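Local structure of two-domain protein containing predicted PHP-like metal-dependent phosphoesterase (Bacteroides vulgatus ATCC 8482, 3E38) at residues V40-R45 with E209-T214; N6-P11 with T18-F23; S142-P145 with W150-E153; N170-M175 with T201-E206. The protein binds zinc ions and contains a predicted PHP-like phosphoesterase domain, so it probably hydrolyses phosphoester bonds, perhaps as a nuclease. One frame throughout, in Å; residues are numbered along the deposited sequence.

Interaction 1 of 4, residues V40-R45 with E209-T214; sequences VDEAYR and EHRTMT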
loop_
_atom_site.group_PDB
_atom_site.type_symbol
_atom_site.label_atom_id
_atom_site.label_comp_id
_atom_site.label_asym_id
_atom_site.label_seq_id
_atom_site.Cartn_x
_atom_site.Cartn_y
_atom_site.Cartn_z
ATOM N N VAL B 40 2.791 -15.658 -18.224
ATOM C CA VAL B 40 3.618 -14.865 -19.111
ATOM C C VAL B 40 3.354 -13.415 -18.761
ATOM O O VAL B 40 4.271 -12.620 -18.719
ATOM C CB VAL B 40 3.383 -15.140 -20.659
ATOM C CG1 VAL B 40 4.212 -14.145 -21.506
ATOM C CG2 VAL B 40 3.710 -16.618 -21.044
ATOM N N ASP B 41 2.083 -13.090 -18.551
ATOM C CA ASP B 41 1.701 -11.744 -18.120
ATOM C C ASP B 41 2.357 -11.356 -16.805
ATOM O O ASP B 41 2.789 -10.225 -16.622
ATOM C CB ASP B 41 0.213 -11.641 -17.884
ATOM C CG ASP B 41 -0.580 -11.801 -19.152
ATOM O OD1 ASP B 41 -0.031 -11.399 -20.191
ATOM O OD2 ASP B 41 -1.710 -12.344 -19.083
ATOM N N GLU B 42 2.373 -12.306 -15.885
ATOM C CA GLU B 42 2.923 -12.069 -14.549
ATOM C C GLU B 42 4.412 -11.820 -14.592
ATOM O O GLU B 42 4.901 -10.916 -13.932
ATOM C CB GLU B 42 2.662 -13.249 -13.645
ATOM C CG GLU B 42 1.154 -13.455 -13.327
ATOM C CD GLU B 42 0.905 -14.755 -12.545
ATOM O OE1 GLU B 42 1.745 -15.700 -12.627
ATOM O OE2 GLU B 42 -0.150 -14.840 -11.892
ATOM N N ALA B 43 5.115 -12.614 -15.383
ATOM C CA ALA B 43 6.591 -12.520 -15.510
ATOM C C ALA B 43 6.958 -11.172 -16.063
ATOM O O ALA B 43 7.815 -10.470 -15.550
ATOM C CB ALA B 43 7.171 -13.647 -16.391
ATOM N N TYR B 44 6.245 -10.790 -17.101
ATOM C CA TYR B 44 6.452 -9.490 -17.712
ATOM C C TYR B 44 6.308 -8.402 -16.662
ATOM O O TYR B 44 7.187 -7.560 -16.427
ATOM C CB TYR B 44 5.410 -9.243 -18.821
ATOM C CG TYR B 44 5.609 -7.937 -19.502
ATOM C CD1 TYR B 44 6.744 -7.716 -20.264
ATOM C CD2 TYR B 44 4.695 -6.897 -19.363
ATOM C CE1 TYR B 44 6.967 -6.508 -20.882
ATOM C CE2 TYR B 44 4.900 -5.671 -20.004
ATOM C CZ TYR B 44 6.049 -5.503 -20.759
ATOM O OH TYR B 44 6.314 -4.342 -21.416
ATOM N N ARG B 45 5.140 -8.410 -16.059
ATOM C CA ARG B 45 4.775 -7.374 -15.070
ATOM C C ARG B 45 5.781 -7.269 -13.928
ATOM O O ARG B 45 6.128 -6.172 -13.492
ATOM C CB ARG B 45 3.371 -7.640 -14.530
ATOM C CG ARG B 45 2.794 -6.507 -13.759
ATOM C CD ARG B 45 1.252 -6.664 -13.586
ATOM N NE ARG B 45 0.878 -7.898 -12.904
ATOM C CZ ARG B 45 0.101 -8.856 -13.392
ATOM N NH1 ARG B 45 -0.483 -8.730 -14.580
ATOM N NH2 ARG B 45 -0.116 -9.931 -12.641
ATOM N N GLU B 209 6.697 -7.363 -1.160
ATOM C CA GLU B 209 7.140 -8.752 -1.345
ATOM C C GLU B 209 7.364 -9.045 -2.821
ATOM O O GLU B 209 6.856 -8.385 -3.699
ATOM C CB GLU B 209 6.131 -9.742 -0.774
ATOM C CG GLU B 209 5.975 -9.666 0.723
ATOM C CD GLU B 209 5.035 -10.698 1.262
ATOM O OE1 GLU B 209 4.639 -11.634 0.511
ATOM O OE2 GLU B 209 4.679 -10.562 2.458
ATOM N N HIS B 210 8.162 -10.063 -3.077
ATOM C CA HIS B 210 8.473 -10.458 -4.456
ATOM C C HIS B 210 8.549 -11.943 -4.573
ATOM O O HIS B 210 8.947 -12.662 -3.638
ATOM C CB HIS B 210 9.829 -9.862 -4.876
ATOM C CG HIS B 210 10.960 -10.411 -4.084
ATOM N ND1 HIS B 210 11.572 -11.597 -4.414
ATOM C CD2 HIS B 210 11.504 -10.020 -2.910
ATOM C CE1 HIS B 210 12.488 -11.890 -3.508
ATOM N NE2 HIS B 210 12.467 -10.948 -2.581
ATOM N N ARG B 211 8.257 -12.422 -5.768
ATOM C CA ARG B 211 8.259 -13.845 -5.988
ATOM C C ARG B 211 9.666 -14.349 -5.809
ATOM O O ARG B 211 10.602 -13.691 -6.218
ATOM C CB ARG B 211 7.738 -14.214 -7.382
ATOM C CG ARG B 211 8.773 -14.138 -8.503
ATOM C CD ARG B 211 8.339 -14.964 -9.700
ATOM N NE ARG B 211 7.342 -14.245 -10.463
ATOM C CZ ARG B 211 6.585 -14.763 -11.411
ATOM N NH1 ARG B 211 6.682 -16.039 -11.725
ATOM N NH2 ARG B 211 5.714 -13.979 -12.035
ATOM N N THR B 212 9.809 -15.505 -5.172
ATOM C CA THR B 212 11.120 -16.146 -5.038
ATOM C C THR B 212 11.626 -16.450 -6.434
ATOM O O THR B 212 10.905 -16.913 -7.303
ATOM C CB THR B 212 11.005 -17.398 -4.175
ATOM O OG1 THR B 212 10.582 -16.967 -2.884
ATOM C CG2 THR B 212 12.319 -18.161 -4.064
HETATM N N MSE B 213 12.865 -16.122 -6.676
HETATM C CA MSE B 213 13.377 -16.285 -8.019
HETATM C C MSE B 213 14.858 -16.506 -8.066
HETATM O O MSE B 213 15.500 -16.619 -7.056
HETATM C CB MSE B 213 13.061 -15.016 -8.820
HETATM C CG MSE B 213 13.822 -13.776 -8.328
HETATM SE SE MSE B 213 13.328 -12.152 -9.316
HETATM C CE MSE B 213 11.510 -11.991 -8.617
ATOM N N THR B 214 15.388 -16.575 -9.280
ATOM C CA THR B 214 16.848 -16.776 -9.475
ATOM C C THR B 214 17.479 -15.701 -10.326
ATOM O O THR B 214 16.997 -15.348 -11.406
ATOM C CB THR B 214 17.197 -18.148 -10.128
ATOM O OG1 THR B 214 16.613 -19.205 -9.385
ATOM C CG2 THR B 214 18.683 -18.369 -10.220
HETATM O O HOH W 1 4.401 -15.998 -13.555
#
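A buried charge cluster in the PHP domain joins helix 36-45 to the lead-in of strand 213-218, with R211 reaching across to E42 and A43. NH2 of R211 lies 3.5 Å from CB of E42, which meets the guanidinium at its edge. The same NH2 is 3.7 Å from the backbone N of A43. The chain of R211 bends at chi3 (78°), and its guanidinium reaches the helix at these two residues. The carboxylate of E42 does not bind R211 directly. OE1 of E42 is 4.4 Å from NH2 of R211 and well out of the guanidinium plane. Water 1 bridges them instead, donating to OE1 of E42 at 2.8 Å and accepting from NH2 of R211 at 2.8 Å. Both side chains find their salt-bridge partners outside the two segments. R211 pairs with D22 through NH1 and with D46 through NH2, and E42 pairs with R39. Two acids and a water therefore grip the guanidinium and probably keep it charged. The arrangement is that of a buried arginine, paired with two acids, that joins a helix to the sheet in a PHP domain, its side chain about 9 Å from those of the zinc ligands H24 and D194.

Interaction 2 of 4, residues N6-P11 with T18-F23; sequences NEIQVP and TLKCDF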
loop_
_atom_site.group_PDB
_atom_site.type_symbol
_atom_site.label_atom_id
_atom_site.label_comp_id
_atom_site.label_asym_id
_atom_site.label_seq_id
_atom_site.Cartn_x
_atom_site.Cartn_y
_atom_site.Cartn_z
ATOM N N ASN B 6 7.426 -3.623 -14.257
ATOM C CA ASN B 6 8.102 -3.101 -13.128
ATOM C C ASN B 6 9.477 -3.743 -13.127
ATOM O O ASN B 6 9.636 -4.845 -12.687
ATOM C CB ASN B 6 7.333 -3.445 -11.830
ATOM C CG ASN B 6 5.893 -2.892 -11.832
ATOM O OD1 ASN B 6 5.677 -1.714 -12.091
ATOM N ND2 ASN B 6 4.914 -3.764 -11.609
ATOM N N GLU B 7 10.475 -3.022 -13.597
ATOM C CA GLU B 7 11.816 -3.574 -13.661
ATOM C C GLU B 7 12.363 -3.860 -12.285
ATOM O O GLU B 7 12.094 -3.152 -11.343
ATOM C CB GLU B 7 12.765 -2.607 -14.368
ATOM C CG GLU B 7 12.427 -2.368 -15.845
ATOM C CD GLU B 7 12.618 -3.581 -16.758
ATOM O OE1 GLU B 7 13.284 -4.593 -16.409
ATOM O OE2 GLU B 7 12.096 -3.485 -17.877
ATOM N N ILE B 8 13.172 -4.897 -12.214
ATOM C CA ILE B 8 13.889 -5.258 -10.993
ATOM C C ILE B 8 15.280 -4.622 -11.102
ATOM O O ILE B 8 16.135 -5.072 -11.879
ATOM C CB ILE B 8 14.017 -6.777 -10.814
ATOM C CG1 ILE B 8 12.616 -7.436 -10.780
ATOM C CG2 ILE B 8 14.838 -7.097 -9.552
ATOM C CD1 ILE B 8 12.616 -8.957 -10.886
ATOM N N GLN B 9 15.483 -3.570 -10.311
ATOM C CA GLN B 9 16.727 -2.795 -10.316
ATOM C C GLN B 9 17.830 -3.362 -9.459
ATOM O O GLN B 9 17.919 -3.111 -8.270
ATOM C CB GLN B 9 16.442 -1.372 -9.886
ATOM C CG GLN B 9 15.505 -0.655 -10.866
ATOM C CD GLN B 9 15.293 0.767 -10.435
ATOM O OE1 GLN B 9 16.241 1.540 -10.342
ATOM N NE2 GLN B 9 14.069 1.104 -10.108
ATOM N N VAL B 10 18.643 -4.166 -10.118
ATOM C CA VAL B 10 19.821 -4.787 -9.505
ATOM C C VAL B 10 20.971 -4.610 -10.501
ATOM O O VAL B 10 20.728 -4.361 -11.681
ATOM C CB VAL B 10 19.624 -6.277 -9.145
ATOM C CG1 VAL B 10 18.655 -6.416 -7.955
ATOM C CG2 VAL B 10 19.161 -7.065 -10.352
ATOM N N PRO B 11 22.199 -4.721 -10.030
ATOM C CA PRO B 11 23.272 -4.537 -10.976
ATOM C C PRO B 11 23.696 -5.777 -11.723
ATOM O O PRO B 11 23.227 -6.907 -11.482
ATOM C CB PRO B 11 24.447 -4.068 -10.097
ATOM C CG PRO B 11 24.115 -4.526 -8.676
ATOM C CD PRO B 11 22.696 -5.048 -8.675
ATOM N N THR B 18 22.603 -9.478 -15.751
ATOM C CA THR B 18 21.746 -10.105 -14.724
ATOM C C THR B 18 20.316 -10.309 -15.216
ATOM O O THR B 18 19.528 -9.367 -15.499
ATOM C CB THR B 18 21.779 -9.346 -13.327
ATOM O OG1 THR B 18 23.111 -9.359 -12.774
ATOM C CG2 THR B 18 20.807 -9.996 -12.315
ATOM N N LEU B 19 19.982 -11.578 -15.305
ATOM C CA LEU B 19 18.637 -11.978 -15.715
ATOM C C LEU B 19 17.852 -12.547 -14.535
ATOM O O LEU B 19 18.393 -13.269 -13.622
ATOM C CB LEU B 19 18.758 -12.980 -16.862
ATOM C CG LEU B 19 19.582 -12.553 -18.082
ATOM C CD1 LEU B 19 19.776 -13.753 -19.044
ATOM C CD2 LEU B 19 18.935 -11.292 -18.804
ATOM N N LYS B 20 16.580 -12.200 -14.520
ATOM C CA LYS B 20 15.677 -12.616 -13.417
ATOM C C LYS B 20 14.756 -13.715 -13.906
ATOM O O LYS B 20 13.934 -13.520 -14.815
ATOM C CB LYS B 20 14.923 -11.425 -12.820
ATOM C CG LYS B 20 15.823 -10.221 -12.426
ATOM C CD LYS B 20 15.825 -9.174 -13.525
ATOM C CE LYS B 20 16.758 -8.013 -13.221
ATOM N NZ LYS B 20 16.649 -6.884 -14.202
ATOM N N CYS B 21 14.950 -14.903 -13.336
ATOM C CA CYS B 21 14.249 -16.083 -13.831
ATOM C C CYS B 21 13.495 -16.890 -12.784
ATOM O O CYS B 21 13.891 -16.918 -11.610
ATOM C CB CYS B 21 15.264 -17.000 -14.529
ATOM S SG CYS B 21 16.374 -16.149 -15.681
ATOM N N ASP B 22 12.389 -17.499 -13.240
ATOM C CA ASP B 22 11.516 -18.396 -12.435
ATOM C C ASP B 22 11.380 -19.715 -13.190
ATOM O O ASP B 22 10.671 -19.825 -14.200
ATOM C CB ASP B 22 10.169 -17.742 -12.154
ATOM C CG ASP B 22 9.358 -18.465 -11.101
ATOM O OD1 ASP B 22 9.891 -19.435 -10.525
ATOM O OD2 ASP B 22 8.194 -18.032 -10.847
ATOM N N PHE B 23 12.080 -20.722 -12.695
ATOM C CA PHE B 23 12.202 -21.989 -13.425
ATOM C C PHE B 23 11.235 -23.074 -12.985
ATOM O O PHE B 23 11.453 -24.252 -13.232
ATOM C CB PHE B 23 13.638 -22.508 -13.269
ATOM C CG PHE B 23 14.700 -21.599 -13.858
ATOM C CD1 PHE B 23 14.679 -21.277 -15.203
ATOM C CD2 PHE B 23 15.737 -21.137 -13.087
ATOM C CE1 PHE B 23 15.647 -20.504 -15.751
ATOM C CE2 PHE B 23 16.721 -20.345 -13.631
ATOM C CZ PHE B 23 16.669 -20.024 -14.958
HETATM O O HOH W 2 13.794 -6.488 -14.595
HETATM O O HOH W 3 19.352 -5.650 -13.828
#
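K20, I8 and T18 have the most surface buried where the loop 6-11 runs past strand 17-22. K20 lies lengthwise against I8, the two chains running alongside in opposite senses. CD1 of I8 rests 3.8 Å from CG of K20, and CB of I8 is 3.9 Å from CE of K20. The lysine chain bends at chi2 (97°) and is extended beyond, which carries its ammonium to the loop backbone. There NZ of K20 donates to O of I8 at 3.0 Å, in the carbonyl plane. It also donates to two waters: water 2 is held by OE1 of E7 and N of I8, and water 3 by O of V10. T18 makes the second direct bond. Its OG1 donates to O of P11 at 2.8 Å, in the carbonyl plane and on a lone pair. V10 packs between the two bonds, with its CG2 3.9 Å from both CG2 of T18 and CE of K20. F253 of helix 247-257 packs against V10 and P11. Both direct bonds end on loop carbonyls. The strand's side chains thus bind main chain, while the lysine's methylenes cover I8 and V10 and its ammonium is solvated by one carbonyl and two waters.

Interaction 3 of 4, residues S142-P145 with W150-E153; sequences SQQP and WWPE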
loop_
_atom_site.group_PDB
_atom_site.type_symbol
_atom_site.label_atom_id
_atom_site.label_comp_id
_atom_site.label_asym_id
_atom_site.label_seq_id
_atom_site.Cartn_x
_atom_site.Cartn_y
_atom_site.Cartn_z
ATOM N N SER B 142 6.241 -32.186 3.655
ATOM C CA SER B 142 5.250 -33.193 3.300
ATOM C C SER B 142 5.932 -34.530 2.979
ATOM O O SER B 142 5.403 -35.620 3.209
ATOM C CB SER B 142 4.399 -32.737 2.120
ATOM O OG SER B 142 3.545 -33.801 1.741
ATOM N N GLN B 143 7.143 -34.416 2.474
ATOM C CA GLN B 143 7.923 -35.584 2.079
ATOM C C GLN B 143 9.100 -35.842 3.031
ATOM O O GLN B 143 9.614 -36.955 3.100
ATOM C CB GLN B 143 8.368 -35.451 0.620
ATOM C CG GLN B 143 7.229 -35.679 -0.377
ATOM C CD GLN B 143 7.725 -35.938 -1.791
ATOM O OE1 GLN B 143 8.753 -35.420 -2.205
ATOM N NE2 GLN B 143 6.997 -36.746 -2.530
ATOM N N GLN B 144 9.522 -34.793 3.728
ATOM C CA GLN B 144 10.572 -34.893 4.760
ATOM C C GLN B 144 10.127 -34.053 5.955
ATOM O O GLN B 144 10.580 -32.922 6.151
ATOM C CB GLN B 144 11.949 -34.457 4.249
ATOM C CG GLN B 144 12.458 -35.257 3.033
ATOM C CD GLN B 144 13.968 -35.249 2.862
ATOM O OE1 GLN B 144 14.677 -36.056 3.477
ATOM N NE2 GLN B 144 14.465 -34.364 1.995
ATOM N N PRO B 145 9.223 -34.607 6.769
ATOM C CA PRO B 145 8.650 -33.785 7.821
ATOM C C PRO B 145 9.520 -33.468 9.012
ATOM O O PRO B 145 9.167 -32.580 9.767
ATOM C CB PRO B 145 7.453 -34.619 8.307
ATOM C CG PRO B 145 7.688 -35.977 7.863
ATOM C CD PRO B 145 8.606 -35.940 6.701
ATOM N N TRP B 150 19.480 -36.230 2.562
ATOM C CA TRP B 150 20.083 -36.650 1.290
ATOM C C TRP B 150 20.025 -38.163 1.273
ATOM O O TRP B 150 20.583 -38.834 2.117
ATOM C CB TRP B 150 21.529 -36.165 1.147
ATOM C CG TRP B 150 22.175 -36.516 -0.175
ATOM C CD1 TRP B 150 22.724 -37.718 -0.513
ATOM C CD2 TRP B 150 22.386 -35.655 -1.305
ATOM N NE1 TRP B 150 23.233 -37.674 -1.791
ATOM C CE2 TRP B 150 23.047 -36.417 -2.300
ATOM C CE3 TRP B 150 22.077 -34.326 -1.577
ATOM C CZ2 TRP B 150 23.399 -35.889 -3.559
ATOM C CZ3 TRP B 150 22.418 -33.794 -2.854
ATOM C CH2 TRP B 150 23.078 -34.572 -3.810
ATOM N N TRP B 151 19.311 -38.703 0.308
ATOM C CA TRP B 151 19.134 -40.156 0.235
ATOM C C TRP B 151 20.103 -40.817 -0.721
ATOM O O TRP B 151 20.807 -40.160 -1.473
ATOM C CB TRP B 151 17.704 -40.485 -0.171
ATOM C CG TRP B 151 16.713 -39.927 0.773
ATOM C CD1 TRP B 151 16.614 -38.624 1.190
ATOM C CD2 TRP B 151 15.617 -40.615 1.357
ATOM N NE1 TRP B 151 15.539 -38.477 2.018
ATOM C CE2 TRP B 151 14.906 -39.681 2.136
ATOM C CE3 TRP B 151 15.146 -41.918 1.277
ATOM C CZ2 TRP B 151 13.788 -40.023 2.856
ATOM C CZ3 TRP B 151 14.032 -42.261 2.016
ATOM C CH2 TRP B 151 13.366 -41.319 2.788
ATOM N N PRO B 152 20.138 -42.140 -0.695
ATOM C CA PRO B 152 21.105 -42.814 -1.578
ATOM C C PRO B 152 20.732 -42.656 -3.058
ATOM O O PRO B 152 21.567 -42.805 -3.940
ATOM C CB PRO B 152 21.085 -44.289 -1.092
ATOM C CG PRO B 152 20.324 -44.281 0.235
ATOM C CD PRO B 152 19.428 -43.060 0.213
ATOM N N GLU B 153 19.489 -42.273 -3.298
ATOM C CA GLU B 153 18.981 -42.064 -4.664
ATOM C C GLU B 153 19.419 -40.735 -5.212
ATOM O O GLU B 153 19.548 -40.549 -6.411
ATOM C CB GLU B 153 17.455 -42.060 -4.727
ATOM C CG GLU B 153 16.814 -43.400 -4.511
ATOM C CD GLU B 153 16.529 -43.707 -3.059
ATOM O OE1 GLU B 153 17.176 -43.146 -2.149
ATOM O OE2 GLU B 153 15.629 -44.526 -2.839
#
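W151 turns the N-H edge of its indole to the end of Q144, and this one bond carries the contact. NE1 of W151 donates to OE1 of Q144 at 3.0 Å. The N-H points almost straight at the oxygen (175°), which lies in the ring plane. On the acceptor side the fit is different. The donor stands well above the carbonyl plane of the amide, and the amide and ring planes are 61° apart. CD of Q144 follows at 3.7 Å from NE1 of W151. Q144 reaches this place with CG anti to its carbonyl carbon (chi1 -58°) and its chain extended beyond. Its amide is held by more than the tryptophan. NE2 donates to O of P138, and OE1 also accepts from N of K149. These three bonds probably fix the amide's rotation and tell its oxygen from its nitrogen. With a phenylalanine in place of the tryptophan, OE1 of Q144 would lose its indole donor, and the amide would probably be held less firmly. The zinc ligand H137 has its side chain about 8 Å from that of Q144. R297 of a neighbouring subunit bonds to O of Q144. W151 is the N-cap residue of helix 152-159. The bond thus ties the start of that helix to the loop that follows strand 132-135.

Interaction 4 of 4, residues N170-M175 with T201-E206; sequences NGHLYM and TDYDFE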
loop_
_atom_site.group_PDB
_atom_site.type_symbol
_atom_site.label_atom_id
_atom_site.label_comp_id
_atom_site.label_asym_id
_atom_site.label_seq_id
_atom_site.Cartn_x
_atom_site.Cartn_y
_atom_site.Cartn_z
ATOM N N ASN B 170 12.144 -22.218 -2.363
ATOM C CA ASN B 170 10.886 -22.475 -3.104
ATOM C C ASN B 170 9.714 -21.737 -2.468
ATOM O O ASN B 170 9.289 -22.027 -1.356
ATOM C CB ASN B 170 10.602 -23.991 -3.148
ATOM C CG ASN B 170 9.446 -24.373 -4.069
ATOM O OD1 ASN B 170 8.338 -23.935 -3.858
ATOM N ND2 ASN B 170 9.700 -25.250 -5.061
ATOM N N GLY B 171 9.189 -20.774 -3.185
ATOM C CA GLY B 171 8.085 -19.978 -2.663
ATOM C C GLY B 171 8.529 -19.384 -1.344
ATOM O O GLY B 171 9.519 -18.695 -1.285
ATOM N N HIS B 172 7.794 -19.680 -0.282
ATOM C CA HIS B 172 8.081 -19.123 1.045
ATOM C C HIS B 172 8.910 -20.109 1.870
ATOM O O HIS B 172 9.067 -19.949 3.048
ATOM C CB HIS B 172 6.787 -18.699 1.720
ATOM C CG HIS B 172 6.058 -17.615 0.961
ATOM N ND1 HIS B 172 6.588 -16.358 0.808
ATOM C CD2 HIS B 172 4.889 -17.615 0.270
ATOM C CE1 HIS B 172 5.756 -15.607 0.095
ATOM N NE2 HIS B 172 4.711 -16.342 -0.245
ATOM N N LEU B 173 9.492 -21.082 1.194
ATOM C CA LEU B 173 10.335 -22.133 1.871
ATOM C C LEU B 173 11.802 -21.966 1.560
ATOM O O LEU B 173 12.201 -22.046 0.419
ATOM C CB LEU B 173 9.872 -23.566 1.511
ATOM C CG LEU B 173 10.625 -24.804 2.095
ATOM C CD1 LEU B 173 10.721 -24.826 3.642
ATOM C CD2 LEU B 173 10.014 -26.116 1.600
ATOM N N TYR B 174 12.565 -21.704 2.613
ATOM C CA TYR B 174 14.049 -21.587 2.606
ATOM C C TYR B 174 14.636 -22.890 3.134
ATOM O O TYR B 174 14.214 -23.348 4.165
ATOM C CB TYR B 174 14.486 -20.399 3.483
ATOM C CG TYR B 174 15.985 -20.221 3.680
ATOM C CD1 TYR B 174 16.812 -19.899 2.621
ATOM C CD2 TYR B 174 16.549 -20.293 4.943
ATOM C CE1 TYR B 174 18.135 -19.673 2.810
ATOM C CE2 TYR B 174 17.894 -20.091 5.138
ATOM C CZ TYR B 174 18.680 -19.773 4.066
ATOM O OH TYR B 174 20.018 -19.573 4.245
HETATM N N MSE B 175 15.613 -23.455 2.417
HETATM C CA MSE B 175 16.206 -24.766 2.737
HETATM C C MSE B 175 17.713 -24.749 2.740
HETATM O O MSE B 175 18.329 -25.201 1.798
HETATM C CB MSE B 175 15.703 -25.793 1.719
HETATM C CG MSE B 175 14.183 -25.739 1.698
HETATM SE SE MSE B 175 13.200 -26.463 0.205
HETATM C CE MSE B 175 13.557 -25.152 -1.203
ATOM N N THR B 201 -1.850 -13.618 -5.245
ATOM C CA THR B 201 -2.523 -14.327 -4.162
ATOM C C THR B 201 -1.520 -14.809 -3.112
ATOM O O THR B 201 -1.854 -14.908 -1.912
ATOM C CB THR B 201 -3.340 -15.529 -4.681
ATOM O OG1 THR B 201 -4.517 -15.056 -5.368
ATOM C CG2 THR B 201 -3.759 -16.415 -3.550
ATOM N N ASP B 202 -0.288 -15.048 -3.556
ATOM C CA ASP B 202 0.770 -15.583 -2.657
ATOM C C ASP B 202 1.878 -14.622 -2.283
ATOM O O ASP B 202 2.767 -14.974 -1.533
ATOM C CB ASP B 202 1.437 -16.825 -3.271
ATOM C CG ASP B 202 0.555 -18.066 -3.186
ATOM O OD1 ASP B 202 -0.613 -17.964 -2.720
ATOM O OD2 ASP B 202 1.019 -19.135 -3.602
ATOM N N TYR B 203 1.864 -13.432 -2.860
ATOM C CA TYR B 203 2.893 -12.437 -2.521
ATOM C C TYR B 203 2.191 -11.134 -2.313
ATOM O O TYR B 203 1.375 -10.715 -3.114
ATOM C CB TYR B 203 4.047 -12.339 -3.572
ATOM C CG TYR B 203 4.878 -13.631 -3.695
ATOM C CD1 TYR B 203 5.946 -13.896 -2.869
ATOM C CD2 TYR B 203 4.564 -14.569 -4.649
ATOM C CE1 TYR B 203 6.683 -15.110 -2.977
ATOM C CE2 TYR B 203 5.271 -15.728 -4.797
ATOM C CZ TYR B 203 6.344 -16.009 -3.961
ATOM O OH TYR B 203 6.998 -17.215 -4.155
ATOM N N ASP B 204 2.474 -10.545 -1.166
ATOM C CA ASP B 204 1.859 -9.276 -0.784
ATOM C C ASP B 204 2.748 -8.215 -1.342
ATOM O O ASP B 204 3.695 -7.768 -0.694
ATOM C CB ASP B 204 1.741 -9.146 0.727
ATOM C CG ASP B 204 0.756 -8.072 1.147
ATOM O OD1 ASP B 204 0.380 -7.193 0.325
ATOM O OD2 ASP B 204 0.357 -8.112 2.329
ATOM N N PHE B 205 2.419 -7.847 -2.569
ATOM C CA PHE B 205 3.228 -6.933 -3.336
ATOM C C PHE B 205 3.094 -5.582 -2.689
ATOM O O PHE B 205 4.010 -4.766 -2.749
ATOM C CB PHE B 205 2.842 -6.906 -4.834
ATOM C CG PHE B 205 3.287 -8.129 -5.607
ATOM C CD1 PHE B 205 4.632 -8.331 -5.893
ATOM C CD2 PHE B 205 2.373 -9.061 -6.068
ATOM C CE1 PHE B 205 5.058 -9.468 -6.618
ATOM C CE2 PHE B 205 2.790 -10.198 -6.790
ATOM C CZ PHE B 205 4.133 -10.400 -7.060
ATOM N N GLU B 206 1.957 -5.402 -2.019
ATOM C CA GLU B 206 1.636 -4.147 -1.300
ATOM C C GLU B 206 2.750 -3.871 -0.295
ATOM O O GLU B 206 3.250 -2.759 -0.194
ATOM C CB GLU B 206 0.267 -4.202 -0.587
#
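NE2 of H172 donates to the backbone O of D202 at 2.7 Å, a short bond that spans the two segments. The oxygen lies in the imidazole plane, and the N-H approaches nearly along the C=O axis. ND1, the other ring nitrogen, is hydrogen-bonded to H240, so both nitrogens have partners and the ring is probably fixed in its rotation. H172 also lies against Y203. Its CE1 comes within 3.2 Å of CE1 of Y203, while NE2 sits over one face of the phenol ring. The two planes are inclined at 45°, with centroids 4.6 Å apart, so the pair is oblique. With CG anti to the carbonyl carbon (chi1 -64°), the ring of Y203 lies against H172 and its OH reaches G171, 3.3 Å from CA of that glycine. G171 has a positive phi in the type II' turn N170-L173. An alanine in place of the tyrosine would be likely to take away the surface the imidazole rests on and open a gap beside G171. The turn joins strands 165-170 and 173-174 at the edge of the zinc site, where N170 bonds to the ligand D194. The contact sets it against residues at and just after the short helix 199-202, ahead of strand 213-218.

In the fold
Interaction 1 is buried, interactions 3 and 4 are partly buried, and interaction 2 lies at the surface. Interactions 1 and 2 lie on neighbouring strands, 213-218 and 17-22, of one mixed sheet. They meet at the salt bridge R211-D22 and where M213 packs on I8. Interaction 4 also touches interaction 1, through T212 with G171 and E209 with D204. Interaction 3 stands apart, its centre about 23 Å or more from the centres of the others. The chemistry follows the place. Charge and a bridging water serve the interior. Side-chain bonds to loop carbonyls, with waters and lysine methylenes, serve the surface. Single ring N-H bonds serve interactions 3 and 4. Interactions 1, 3 and 4 lie near zinc ligands, whereas interaction 2 does not.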